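Local coordinates for ABC transporter (Caldanaerobius, PDB 4G68), which probably serves as the extracellular solute-binding component of an ABC importer, capturing sugars derived from xylan for uptake by a thermophilic bacterium, at residues C[42-47]-C[84-89]; C[77-82]-C[100-105]; C[244-249]-C[412-417]. All coordinates share one frame; numbering follows the deposited sequence.

Interaction 1: residues C[42-47]-C[84-89]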
ATOM      1  N   THR C  42      -9.057  -5.917  22.883  1.00 32.02           N
ATOM      2  CA  THR C  42      -8.559  -4.696  22.278  1.00 28.59           C
ATOM      3  C   THR C  42      -8.207  -4.939  20.794  1.00 30.05           C
ATOM      4  O   THR C  42      -7.728  -6.009  20.414  1.00 26.81           O
ATOM      5  CB  THR C  42      -7.374  -4.132  23.049  1.00 28.60           C
ATOM      6  OG1 THR C  42      -6.406  -5.170  23.262  1.00 28.28           O
ATOM      7  CG2 THR C  42      -7.878  -3.602  24.420  1.00 30.66           C
ATOM      8  N   PHE C  43      -8.472  -3.933  19.963  1.00 27.31           N
ATOM      9  CA  PHE C  43      -8.211  -4.065  18.524  1.00 27.83           C
ATOM     10  C   PHE C  43      -7.610  -2.751  18.059  1.00 25.44           C
ATOM     11  O   PHE C  43      -8.228  -1.704  18.271  1.00 27.78           O
ATOM     12  CB  PHE C  43      -9.534  -4.329  17.804  1.00 26.48           C
ATOM     13  CG  PHE C  43      -9.463  -4.226  16.301  1.00 26.57           C
ATOM     14  CD1 PHE C  43      -8.458  -4.890  15.568  1.00 27.54           C
ATOM     15  CD2 PHE C  43     -10.432  -3.465  15.608  1.00 26.98           C
ATOM     16  CE1 PHE C  43      -8.411  -4.791  14.192  1.00 25.79           C
ATOM     17  CE2 PHE C  43     -10.380  -3.373  14.223  1.00 26.42           C
ATOM     18  CZ  PHE C  43      -9.381  -4.049  13.522  1.00 25.32           C
ATOM     19  N   TRP C  44      -6.387  -2.790  17.509  1.00 23.21           N
ATOM     20  CA  TRP C  44      -5.797  -1.584  16.938  1.00 24.42           C
ATOM     21  C   TRP C  44      -5.816  -1.616  15.422  1.00 24.65           C
ATOM     22  O   TRP C  44      -5.564  -2.659  14.826  1.00 22.67           O
ATOM     23  CB  TRP C  44      -4.351  -1.383  17.380  1.00 27.45           C
ATOM     24  CG  TRP C  44      -4.143  -1.218  18.893  1.00 29.51           C
ATOM     25  CD1 TRP C  44      -5.101  -1.155  19.908  1.00 29.43           C
ATOM     26  CD2 TRP C  44      -2.847  -1.082  19.585  1.00 30.21           C
ATOM     27  NE1 TRP C  44      -4.503  -1.010  21.158  1.00 28.52           N
ATOM     28  CE2 TRP C  44      -3.158  -0.941  21.029  1.00 30.33           C
ATOM     29  CE3 TRP C  44      -1.518  -1.064  19.168  1.00 29.21           C
ATOM     30  CZ2 TRP C  44      -2.163  -0.824  21.985  1.00 30.77           C
ATOM     31  CZ3 TRP C  44      -0.516  -0.939  20.150  1.00 32.42           C
ATOM     32  CH2 TRP C  44      -0.836  -0.820  21.526  1.00 32.13           C
ATOM     33  N   ASN C  45      -6.084  -0.459  14.803  1.00 23.73           N
ATOM     34  CA  ASN C  45      -6.017  -0.308  13.329  1.00 26.25           C
ATOM     35  C   ASN C  45      -5.657   1.134  12.940  1.00 25.95           C
ATOM     36  O   ASN C  45      -5.538   2.013  13.824  1.00 24.86           O
ATOM     37  CB  ASN C  45      -7.316  -0.792  12.653  1.00 27.34           C
ATOM     38  CG  ASN C  45      -8.509   0.070  13.013  1.00 23.01           C
ATOM     39  OD1 ASN C  45      -8.711   1.141  12.421  1.00 25.93           O
ATOM     40  ND2 ASN C  45      -9.286  -0.369  13.998  1.00 26.72           N
ATOM     41  N   LEU C  46      -5.469   1.372  11.638  1.00 25.38           N
ATOM     42  CA  LEU C  46      -5.020   2.687  11.165  1.00 26.19           C
ATOM     43  C   LEU C  46      -6.055   3.440  10.304  1.00 27.65           C
ATOM     44  O   LEU C  46      -5.721   4.479   9.681  1.00 24.33           O
ATOM     45  CB  LEU C  46      -3.689   2.591  10.431  1.00 25.20           C
ATOM     46  CG  LEU C  46      -3.599   1.747   9.154  1.00 27.28           C
ATOM     47  CD1 LEU C  46      -4.737   1.986   8.162  1.00 26.77           C
ATOM     48  CD2 LEU C  46      -2.261   1.973   8.454  1.00 26.07           C
ATOM     49  N   PHE C  47      -7.304   2.941  10.286  1.00 28.29           N
ATOM     50  CA  PHE C  47      -8.388   3.576   9.496  1.00 29.17           C
ATOM     51  C   PHE C  47      -8.940   4.904  10.047  1.00 31.57           C
ATOM     52  O   PHE C  47     -10.052   4.989  10.613  1.00 29.07           O
ATOM     53  CB  PHE C  47      -9.508   2.584   9.202  1.00 30.99           C
ATOM     54  CG  PHE C  47      -9.099   1.492   8.268  1.00 30.49           C
ATOM     55  CD1 PHE C  47      -8.961   1.729   6.902  1.00 31.70           C
ATOM     56  CD2 PHE C  47      -8.842   0.214   8.754  1.00 31.81           C
ATOM     57  CE1 PHE C  47      -8.577   0.697   6.046  1.00 32.34           C
ATOM     58  CE2 PHE C  47      -8.438  -0.808   7.906  1.00 32.19           C
ATOM     59  CZ  PHE C  47      -8.315  -0.568   6.541  1.00 29.88           C
ATOM     60  N   THR C  84       5.058   2.991  14.450  1.00 30.76           N
ATOM     61  CA  THR C  84       5.810   3.229  15.681  1.00 31.93           C
ATOM     62  C   THR C  84       5.169   2.548  16.873  1.00 30.52           C
ATOM     63  O   THR C  84       5.851   1.829  17.616  1.00 27.91           O
ATOM     64  CB  THR C  84       5.975   4.731  15.911  1.00 33.93           C
ATOM     65  OG1 THR C  84       6.667   5.272  14.782  1.00 38.89           O
ATOM     66  CG2 THR C  84       6.775   5.047  17.201  1.00 33.85           C
ATOM     67  N   LYS C  85       3.863   2.768  17.021  1.00 30.05           N
ATOM     68  CA  LYS C  85       3.076   2.284  18.147  1.00 30.45           C
ATOM     69  C   LYS C  85       2.986   0.764  18.266  1.00 30.96           C
ATOM     70  O   LYS C  85       3.167   0.195  19.376  1.00 26.17           O
ATOM     71  CB  LYS C  85       1.645   2.828  18.049  1.00 30.89           C
ATOM     72  CG  LYS C  85       0.801   2.503  19.266  1.00 29.27           C
ATOM     73  CD  LYS C  85      -0.603   3.088  19.178  1.00 28.12           C
ATOM     74  CE  LYS C  85      -1.477   2.519  20.281  1.00 27.30           C
ATOM     75  NZ  LYS C  85      -2.842   3.127  20.324  1.00 27.30           N
ATOM     76  N   ILE C  86       2.667   0.112  17.144  1.00 28.50           N
ATOM     77  CA  ILE C  86       2.569  -1.369  17.120  1.00 27.94           C
ATOM     78  C   ILE C  86       3.938  -2.072  17.322  1.00 29.27           C
ATOM     79  O   ILE C  86       4.018  -3.080  18.008  1.00 28.68           O
ATOM     80  CB  ILE C  86       1.772  -1.925  15.893  1.00 26.64           C
ATOM     81  CG1 ILE C  86       1.356  -3.374  16.140  1.00 26.46           C
ATOM     82  CG2 ILE C  86       2.579  -1.851  14.580  1.00 29.44           C
ATOM     83  CD1 ILE C  86       0.429  -3.522  17.343  1.00 25.93           C
ATOM     84  N   LYS C  87       4.999  -1.532  16.730  1.00 28.26           N
ATOM     85  CA  LYS C  87       6.342  -2.068  16.965  1.00 31.64           C
ATOM     86  C   LYS C  87       6.770  -1.998  18.422  1.00 29.80           C
ATOM     87  O   LYS C  87       7.254  -3.003  18.984  1.00 27.41           O
ATOM     88  CB  LYS C  87       7.355  -1.400  16.044  1.00 30.80           C
ATOM     89  CG  LYS C  87       7.211  -1.878  14.598  1.00 30.92           C
ATOM     90  CD  LYS C  87       8.316  -1.351  13.698  1.00 30.10           C
ATOM     91  CE  LYS C  87       8.252   0.150  13.544  1.00 30.07           C
ATOM     92  NZ  LYS C  87       9.297   0.650  12.608  1.00 33.06           N
ATOM     93  N   ALA C  88       6.574  -0.824  19.041  1.00 30.26           N
ATOM     94  CA  ALA C  88       6.926  -0.617  20.453  1.00 32.75           C
ATOM     95  C   ALA C  88       6.093  -1.502  21.398  1.00 31.26           C
ATOM     96  O   ALA C  88       6.631  -2.088  22.353  1.00 30.68           O
ATOM     97  CB  ALA C  88       6.791   0.859  20.851  1.00 32.69           C
ATOM     98  N   ALA C  89       4.793  -1.614  21.116  1.00 28.22           N
ATOM     99  CA  ALA C  89       3.904  -2.506  21.891  1.00 29.60           C
ATOM    100  C   ALA C  89       4.280  -3.989  21.817  1.00 29.41           C
ATOM    101  O   ALA C  89       4.299  -4.668  22.843  1.00 29.55           O
ATOM    102  CB  ALA C  89       2.433  -2.287  21.538  1.00 26.83           C
TER

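Interaction 2: residues C[77-82]-C[100-105]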
ATOM      1  N   THR C  77      -5.030   4.846  15.111  1.00 30.69           N
ATOM      2  CA  THR C  77      -3.821   5.661  15.037  1.00 32.17           C
ATOM      3  C   THR C  77      -3.483   5.854  13.587  1.00 31.40           C
ATOM      4  O   THR C  77      -3.556   4.895  12.817  1.00 27.08           O
ATOM      5  CB  THR C  77      -2.629   4.954  15.723  1.00 33.89           C
ATOM      6  OG1 THR C  77      -3.004   4.562  17.055  1.00 35.66           O
ATOM      7  CG2 THR C  77      -1.393   5.882  15.759  1.00 35.35           C
ATOM      8  N   GLU C  78      -3.066   7.077  13.235  1.00 32.59           N
ATOM      9  CA  GLU C  78      -2.619   7.386  11.876  1.00 31.47           C
ATOM     10  C   GLU C  78      -1.524   6.402  11.439  1.00 32.06           C
ATOM     11  O   GLU C  78      -0.591   6.082  12.202  1.00 31.01           O
ATOM     12  CB  GLU C  78      -2.171   8.862  11.731  1.00 32.74           C
ATOM     13  CG  GLU C  78      -1.677   9.254  10.320  1.00 32.74           C
ATOM     14  CD  GLU C  78      -0.257   8.819  10.023  1.00 34.04           C
ATOM     15  OE1 GLU C  78       0.571   8.790  10.965  1.00 33.85           O
ATOM     16  OE2 GLU C  78       0.056   8.441   8.853  1.00 33.88           O
ATOM     17  N   ASN C  79      -1.679   5.913  10.208  1.00 29.70           N
ATOM     18  CA  ASN C  79      -0.729   5.030   9.527  1.00 26.81           C
ATOM     19  C   ASN C  79       0.776   5.072   9.973  1.00 28.27           C
ATOM     20  O   ASN C  79       1.363   4.052  10.424  1.00 29.71           O
ATOM     21  CB  ASN C  79      -0.858   5.340   8.004  1.00 25.53           C
ATOM     22  CG  ASN C  79       0.091   4.560   7.179  1.00 24.36           C
ATOM     23  OD1 ASN C  79       0.361   3.393   7.485  1.00 24.11           O
ATOM     24  ND2 ASN C  79       0.636   5.180   6.129  1.00 27.13           N
ATOM     25  N   ASP C  80       1.421   6.224   9.838  1.00 26.60           N
ATOM     26  CA  ASP C  80       2.857   6.271  10.107  1.00 28.59           C
ATOM     27  C   ASP C  80       3.174   6.220  11.597  1.00 27.55           C
ATOM     28  O   ASP C  80       4.165   5.592  12.019  1.00 29.75           O
ATOM     29  CB  ASP C  80       3.513   7.454   9.387  1.00 26.79           C
ATOM     30  CG  ASP C  80       3.732   7.164   7.921  1.00 26.94           C
ATOM     31  OD1 ASP C  80       4.623   6.335   7.588  1.00 29.09           O
ATOM     32  OD2 ASP C  80       2.989   7.719   7.090  1.00 31.21           O
ATOM     33  N   ALA C  81       2.303   6.844  12.374  1.00 29.27           N
ATOM     34  CA  ALA C  81       2.369   6.796  13.843  1.00 30.57           C
ATOM     35  C   ALA C  81       2.021   5.383  14.365  1.00 30.51           C
ATOM     36  O   ALA C  81       2.493   4.956  15.442  1.00 27.94           O
ATOM     37  CB  ALA C  81       1.437   7.854  14.449  1.00 30.07           C
ATOM     38  N   TYR C  82       1.196   4.664  13.603  1.00 30.25           N
ATOM     39  CA  TYR C  82       0.757   3.330  14.011  1.00 26.94           C
ATOM     40  C   TYR C  82       1.940   2.343  13.906  1.00 29.44           C
ATOM     41  O   TYR C  82       2.139   1.454  14.750  1.00 30.57           O
ATOM     42  CB  TYR C  82      -0.415   2.900  13.105  1.00 27.10           C
ATOM     43  CG  TYR C  82      -0.903   1.510  13.409  1.00 25.74           C
ATOM     44  CD1 TYR C  82      -1.844   1.288  14.426  1.00 25.77           C
ATOM     45  CD2 TYR C  82      -0.434   0.409  12.680  1.00 24.74           C
ATOM     46  CE1 TYR C  82      -2.288   0.019  14.702  1.00 26.69           C
ATOM     47  CE2 TYR C  82      -0.859  -0.891  12.977  1.00 28.48           C
ATOM     48  CZ  TYR C  82      -1.780  -1.076  13.981  1.00 27.97           C
ATOM     49  OH  TYR C  82      -2.208  -2.346  14.265  1.00 30.11           O
ATOM     50  N   GLN C 100      -4.025  -4.742  13.349  1.00 23.23           N
ATOM     51  CA  GLN C 100      -3.798  -4.647  11.911  1.00 23.13           C
ATOM     52  C   GLN C 100      -2.306  -4.693  11.627  1.00 23.84           C
ATOM     53  O   GLN C 100      -1.522  -4.188  12.423  1.00 23.89           O
ATOM     54  CB  GLN C 100      -4.367  -3.315  11.401  1.00 23.11           C
ATOM     55  CG  GLN C 100      -4.185  -3.055   9.888  1.00 23.64           C
ATOM     56  CD  GLN C 100      -4.956  -1.799   9.403  1.00 24.69           C
ATOM     57  OE1 GLN C 100      -5.540  -1.090  10.204  1.00 22.46           O
ATOM     58  NE2 GLN C 100      -4.924  -1.519   8.090  1.00 23.38           N
ATOM     59  N   THR C 101      -1.896  -5.336  10.536  1.00 23.30           N
ATOM     60  CA  THR C 101      -0.459  -5.335  10.188  1.00 21.03           C
ATOM     61  C   THR C 101      -0.278  -5.429   8.657  1.00 21.91           C
ATOM     62  O   THR C 101      -1.288  -5.464   7.904  1.00 20.70           O
ATOM     63  CB  THR C 101       0.291  -6.461  10.909  1.00 20.23           C
ATOM     64  OG1 THR C 101       1.695  -6.180  10.961  1.00 19.93           O
ATOM     65  CG2 THR C 101       0.029  -7.802  10.212  1.00 21.79           C
ATOM     66  N   TRP C 102       0.990  -5.387   8.241  1.00 18.91           N
ATOM     67  CA  TRP C 102       1.419  -5.670   6.883  1.00 21.86           C
ATOM     68  C   TRP C 102       2.113  -6.978   6.912  1.00 22.27           C
ATOM     69  O   TRP C 102       3.077  -7.188   7.641  1.00 22.74           O
ATOM     70  CB  TRP C 102       2.343  -4.594   6.319  1.00 19.29           C
ATOM     71  CG  TRP C 102       1.616  -3.274   6.190  1.00 21.93           C
ATOM     72  CD1 TRP C 102       0.879  -2.823   5.116  1.00 20.62           C
ATOM     73  CD2 TRP C 102       1.523  -2.227   7.200  1.00 19.70           C
ATOM     74  NE1 TRP C 102       0.330  -1.599   5.380  1.00 22.82           N
ATOM     75  CE2 TRP C 102       0.699  -1.169   6.619  1.00 22.44           C
ATOM     76  CE3 TRP C 102       2.032  -2.061   8.483  1.00 21.26           C
ATOM     77  CZ2 TRP C 102       0.413   0.013   7.311  1.00 21.95           C
ATOM     78  CZ3 TRP C 102       1.769  -0.870   9.168  1.00 21.59           C
ATOM     79  CH2 TRP C 102       0.966   0.142   8.604  1.00 25.35           C
ATOM     80  N   ALA C 103       1.576  -7.902   6.148  1.00 25.71           N
ATOM     81  CA  ALA C 103       2.085  -9.269   6.142  1.00 26.41           C
ATOM     82  C   ALA C 103       3.387  -9.322   5.375  1.00 30.02           C
ATOM     83  O   ALA C 103       3.684  -8.410   4.583  1.00 32.25           O
ATOM     84  CB  ALA C 103       1.075 -10.190   5.498  1.00 29.20           C
ATOM     85  N   GLY C 104       4.130 -10.412   5.588  1.00 30.84           N
ATOM     86  CA  GLY C 104       5.439 -10.579   4.983  1.00 28.93           C
ATOM     87  C   GLY C 104       6.531 -10.030   5.888  1.00 30.06           C
ATOM     88  O   GLY C 104       6.474 -10.206   7.119  1.00 30.68           O
ATOM     89  N   GLY C 105       7.541  -9.423   5.257  1.00 26.53           N
ATOM     90  CA  GLY C 105       8.702  -8.772   5.940  1.00 26.84           C
ATOM     91  C   GLY C 105       8.490  -7.877   7.149  1.00 28.17           C
ATOM     92  O   GLY C 105       9.234  -8.007   8.141  1.00 28.69           O
TER

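Interaction 3: residues C[244-249]-C[412-417]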
ATOM      1  N   ASP C 244      14.818  12.426 -13.141  1.00 29.08           N
ATOM      2  CA  ASP C 244      14.184  12.921 -14.370  1.00 30.86           C
ATOM      3  C   ASP C 244      12.785  13.523 -14.140  1.00 33.35           C
ATOM      4  O   ASP C 244      12.448  14.624 -14.643  1.00 32.04           O
ATOM      5  CB  ASP C 244      14.122  11.775 -15.379  1.00 30.90           C
ATOM      6  CG  ASP C 244      15.510  11.413 -15.908  1.00 30.82           C
ATOM      7  OD1 ASP C 244      16.455  12.120 -15.512  1.00 28.22           O
ATOM      8  OD2 ASP C 244      15.642  10.462 -16.712  1.00 32.15           O
ATOM      9  N   MET C 245      11.963  12.835 -13.351  1.00 30.84           N
ATOM     10  CA  MET C 245      10.655  13.397 -12.997  1.00 28.34           C
ATOM     11  C   MET C 245      10.835  14.619 -12.110  1.00 29.98           C
ATOM     12  O   MET C 245      10.102  15.594 -12.237  1.00 35.28           O
ATOM     13  CB  MET C 245       9.785  12.350 -12.264  1.00 25.79           C
ATOM     14  CG  MET C 245       9.504  11.069 -13.058  1.00 24.36           C
ATOM     15  SD  MET C 245       8.537   9.869 -12.100  1.00 19.47           S
ATOM     16  CE  MET C 245       7.175  10.946 -11.509  1.00 20.09           C
ATOM     17  N   VAL C 246      11.793  14.565 -11.183  1.00 29.32           N
ATOM     18  CA  VAL C 246      12.056  15.733 -10.304  1.00 26.81           C
ATOM     19  C   VAL C 246      12.436  16.959 -11.157  1.00 27.70           C
ATOM     20  O   VAL C 246      11.751  18.020 -11.102  1.00 28.11           O
ATOM     21  CB  VAL C 246      13.138  15.461  -9.204  1.00 25.64           C
ATOM     22  CG1 VAL C 246      13.386  16.708  -8.383  1.00 24.63           C
ATOM     23  CG2 VAL C 246      12.714  14.335  -8.247  1.00 26.72           C
ATOM     24  N   ASN C 247      13.481  16.774 -11.971  1.00 25.43           N
ATOM     25  CA  ASN C 247      14.008  17.757 -12.874  1.00 29.28           C
ATOM     26  C   ASN C 247      13.046  18.258 -13.957  1.00 32.71           C
ATOM     27  O   ASN C 247      13.184  19.404 -14.390  1.00 32.59           O
ATOM     28  CB  ASN C 247      15.271  17.231 -13.566  1.00 34.13           C
ATOM     29  CG  ASN C 247      16.375  16.888 -12.593  1.00 32.24           C
ATOM     30  OD1 ASN C 247      16.465  17.454 -11.510  1.00 36.81           O
ATOM     31  ND2 ASN C 247      17.207  15.927 -12.971  1.00 32.82           N
ATOM     32  N   ALA C 248      12.127  17.389 -14.408  1.00 31.99           N
ATOM     33  CA  ALA C 248      11.041  17.754 -15.332  1.00 29.66           C
ATOM     34  C   ALA C 248      10.024  18.603 -14.632  1.00 32.14           C
ATOM     35  O   ALA C 248       9.248  19.241 -15.306  1.00 32.43           O
ATOM     36  CB  ALA C 248      10.368  16.529 -15.883  1.00 30.53           C
ATOM     37  N   GLY C 249      10.034  18.583 -13.289  1.00 31.61           N
ATOM     38  CA  GLY C 249       9.162  19.422 -12.442  1.00 26.24           C
ATOM     39  C   GLY C 249       7.820  18.726 -12.205  1.00 29.78           C
ATOM     40  O   GLY C 249       6.763  19.374 -12.169  1.00 28.83           O
ATOM     41  N   PHE C 412      15.073  12.163  -4.367  1.00 34.54           N
ATOM     42  CA  PHE C 412      14.087  13.241  -4.624  1.00 33.16           C
ATOM     43  C   PHE C 412      14.679  14.637  -4.324  1.00 34.31           C
ATOM     44  O   PHE C 412      14.266  15.665  -4.933  1.00 36.20           O
ATOM     45  CB  PHE C 412      12.846  13.047  -3.777  1.00 24.65           C
ATOM     46  CG  PHE C 412      11.845  12.055  -4.347  1.00 24.79           C
ATOM     47  CD1 PHE C 412      11.807  10.691  -3.886  1.00 26.53           C
ATOM     48  CD2 PHE C 412      10.959  12.441  -5.353  1.00 22.97           C
ATOM     49  CE1 PHE C 412      10.868   9.795  -4.389  1.00 26.27           C
ATOM     50  CE2 PHE C 412      10.014  11.553  -5.853  1.00 28.06           C
ATOM     51  CZ  PHE C 412       9.977  10.213  -5.389  1.00 27.05           C
ATOM     52  N   ALA C 413      15.613  14.661  -3.373  1.00 36.83           N
ATOM     53  CA  ALA C 413      16.114  15.919  -2.773  1.00 38.48           C
ATOM     54  C   ALA C 413      17.314  16.388  -3.532  1.00 42.50           C
ATOM     55  O   ALA C 413      17.859  17.447  -3.238  1.00 46.97           O
ATOM     56  CB  ALA C 413      16.503  15.721  -1.315  1.00 35.92           C
ATOM     57  N   LYS C 414      17.735  15.584  -4.504  1.00 47.88           N
ATOM     58  CA  LYS C 414      18.899  15.909  -5.340  1.00 48.44           C
ATOM     59  C   LYS C 414      20.181  16.012  -4.489  1.00 45.71           C
ATOM     60  O   LYS C 414      21.103  16.764  -4.847  1.00 42.59           O
ATOM     61  CB  LYS C 414      18.650  17.217  -6.117  1.00 44.41           C
ATOM     62  CG  LYS C 414      17.469  17.190  -7.082  1.00 43.52           C
ATOM     63  CD  LYS C 414      17.745  16.291  -8.281  1.00 52.15           C
ATOM     64  CE  LYS C 414      18.600  17.039  -9.290  1.00 50.50           C
ATOM     65  NZ  LYS C 414      18.945  16.206 -10.468  1.00 56.32           N
ATOM     66  N   GLN C 415      20.215  15.252  -3.375  1.00 45.19           N
ATOM     67  CA  GLN C 415      21.374  15.193  -2.453  1.00 41.20           C
ATOM     68  C   GLN C 415      22.260  13.952  -2.648  1.00 40.16           C
ATOM     69  O   GLN C 415      23.412  13.917  -2.194  1.00 34.61           O
ATOM     70  CB  GLN C 415      20.937  15.280  -0.997  1.00 41.92           C
ATOM     71  CG  GLN C 415      20.298  16.599  -0.618  1.00 45.53           C
ATOM     72  CD  GLN C 415      19.658  16.553   0.750  1.00 51.19           C
ATOM     73  OE1 GLN C 415      20.164  15.870   1.653  1.00 53.19           O
ATOM     74  NE2 GLN C 415      18.555  17.302   0.914  1.00 57.29           N
ATOM     75  N   ILE C 416      21.721  12.928  -3.303  1.00 31.86           N
ATOM     76  CA  ILE C 416      22.533  11.830  -3.747  1.00 35.96           C
ATOM     77  C   ILE C 416      22.410  11.685  -5.268  1.00 35.35           C
ATOM     78  O   ILE C 416      21.390  12.067  -5.848  1.00 37.77           O
ATOM     79  CB  ILE C 416      22.137  10.536  -2.964  1.00 35.37           C
ATOM     80  CG1 ILE C 416      23.216   9.460  -3.093  1.00 37.20           C
ATOM     81  CG2 ILE C 416      20.731  10.035  -3.316  1.00 30.13           C
ATOM     82  CD1 ILE C 416      23.240   8.511  -1.922  1.00 34.20           C
ATOM     83  N   THR C 417      23.479  11.211  -5.909  1.00 37.08           N
ATOM     84  CA  THR C 417      23.445  10.736  -7.304  1.00 33.03           C
ATOM     85  C   THR C 417      22.887   9.304  -7.374  1.00 30.02           C
ATOM     86  O   THR C 417      22.939   8.575  -6.367  1.00 26.43           O
ATOM     87  CB  THR C 417      24.872  10.742  -7.911  1.00 36.62           C
ATOM     88  OG1 THR C 417      25.720   9.852  -7.164  1.00 34.23           O
ATOM     89  CG2 THR C 417      25.489  12.180  -7.859  1.00 32.30           C
TER

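Interaction 1: residues C[42-47]-C[84-89]
Trp44 reaches out from strand 40-45 to lie against Lys85, Ile86 and Ala89 of helix 79-91. This is the strand-to-helix packing of a beta-alpha-beta crossover: the helix leads from strand 71-76 to strand 98-102 and passes over strand 40-45, which lies between them in the parallel part of a mixed sheet. The buried side is formed by the alanine and the isoleucine. Ala89 CB comes within 3.5 Å of Trp44 CZ3, and Ile86 reaches the ring with its terminal methyl, CD1 lying 3.6 Å from Trp44 CE3; the small alanine lets the ring approach the helix closely. Pro96 adds to this apolar side. Lys85 forms the partly exposed side. With CG anti to the backbone N (chi1 -173°) and the chain extended beyond it, the lysine carries its apolar stem and its ammonium over one face of the indole. Replacing Trp44 by an alanine is likely to open a gap between strand and helix and leave the Lys85 ammonium without its aromatic partner. That cation-pi contact puts Lys85 NZ 4.2 Å from the centroid of Trp44's six-membered ring, with Lys85 CE at 3.5 Å in a CH-pi contact over the same face.

Interaction 2: residues C[77-82]-C[100-105]
Tyr82 sends its hydroxyl across to the backbone of Gln100, joining the first turn of helix 79-91 to strand 98-102, the second strand of a beta-alpha-beta crossover. The bond is short, 2.7 Å from Tyr82 OH to Gln100 O, and the hydroxyl is the donor; it meets the carbonyl at a C=O...donor angle of 124°, tilted slightly from the carbonyl plane. Tyr82 gets there because its CG stands anti to the backbone N (chi1 178°), which throws the ring off the helix toward the strand. A tyrosine suits the place: the ring fills buried space, packing also on Trp44, and the hydroxyl satisfies a buried carbonyl. In continued parallel pairing that carbonyl would be expected to accept from Leu46 N. Instead Leu46 N bonds to OE1 of Gln100, whose extended side chain substitutes for the main chain at the end of the neighbouring strand.

Trp102 provides the second half of the contact. Its CH2 lies 4.3 Å from Tyr82 CD2, a looser apolar touch, and its benzo edge faces the amide of Asn79. The amide plane is turned 58° from the indole, so the two groups do not stack; an oxygen meets ring hydrogens, probably a weakly polar attraction. Lys83, in a cation-pi contact, and Phe106, edge-to-face, also hold the indole.

The start of the helix is fixed by Glu78 at the N-cap, an acidic residue well suited to the positive end of the helix dipole. Glu78 OE2 takes Asp80 N at 2.8 Å, and Glu78 OE1 takes Ala81 N at 3.0 Å. Just beyond, Asn79 OD1 approaches the indole near its plane, 3.4 Å from Trp102 CZ2.

Interaction 3: residues C[244-249]-C[412-417]
Phe412, in the last turn of helix 398-412, meets Val246 of helix 233-248 with both its ring and its backbone. Val246 CG2 meets both, lying 3.9 Å from Phe412 CD2 and as far from Phe412 O, while Val246 CG1 rests 3.7 Å from that carbonyl oxygen. A branched, compact valine fits here because its two methyls can cover ring and main chain together. The phenylalanine is buried, and Leu242 of helix 233-248 and Leu195 from a loop also pack on it.

Ala413 turns away from helix 233-248, its methyl reaching Met256. Lys414 then ends the helix with positive phi (62°) in a Schellman motif, a backbone shape more often taken by glycine, and this reversal directs its side chain back toward helix 233-248. Lys414 CG first touches the valine, 4.3 Å from Val246 CG1, and the bends at chi2 (-70°) and chi3 (-80°) then carry CE and NZ to Asn247. The hydrogen bond from Lys414 NZ to Asn247 OD1 is weak despite its 3.0 Å length, and Asn247 ND2, also a donor, lies almost as near. Both residues are exposed and Asn247 also touches a neighbouring molecule in the crystal, so this polar link is probably less firm than the apolar one. The carboxylate of Asp244, 7.0 Å from Lys414 NZ at OD1, may add a mild long-range attraction.

Buried Ile416 folds back over Gln410 and Leu411, and Thr417 becomes the N-cap of helix 418-429, its OG1 accepting from Glu420 N. Helix 233-248 likewise finishes in a Schellman motif, at Gly249, whose N bonds to Val246 O at 2.8 Å. The arrangement is thus two consecutive helices joined by a short loop that packs on the C-terminal end of helix 233-248, within an alpha/beta periplasmic-binding-protein fold.

Interactions 1 and 2 form one continuous patch, their centres 7 Å apart: both use helix 79-91, and strands 40-45 and 98-102 are neighbours in the same sheet. Their segments alternate along the chain, 42-47, 77-82, 84-89, then 100-105, so the helix is fixed to the two strands by successive turns. Gln100 joins the two contacts directly through its bonds to Trp44 and Leu46. Interaction 3 follows later in sequence, between helix 233-248 and the loop joining helices 398-412 and 418-429, its centre 34 Å from that of interaction 1 and 29 Å from that of interaction 2. In the two-lobed build of solute-binding proteins, interactions 1 and 2 probably lie in one lobe and interaction 3 in the other.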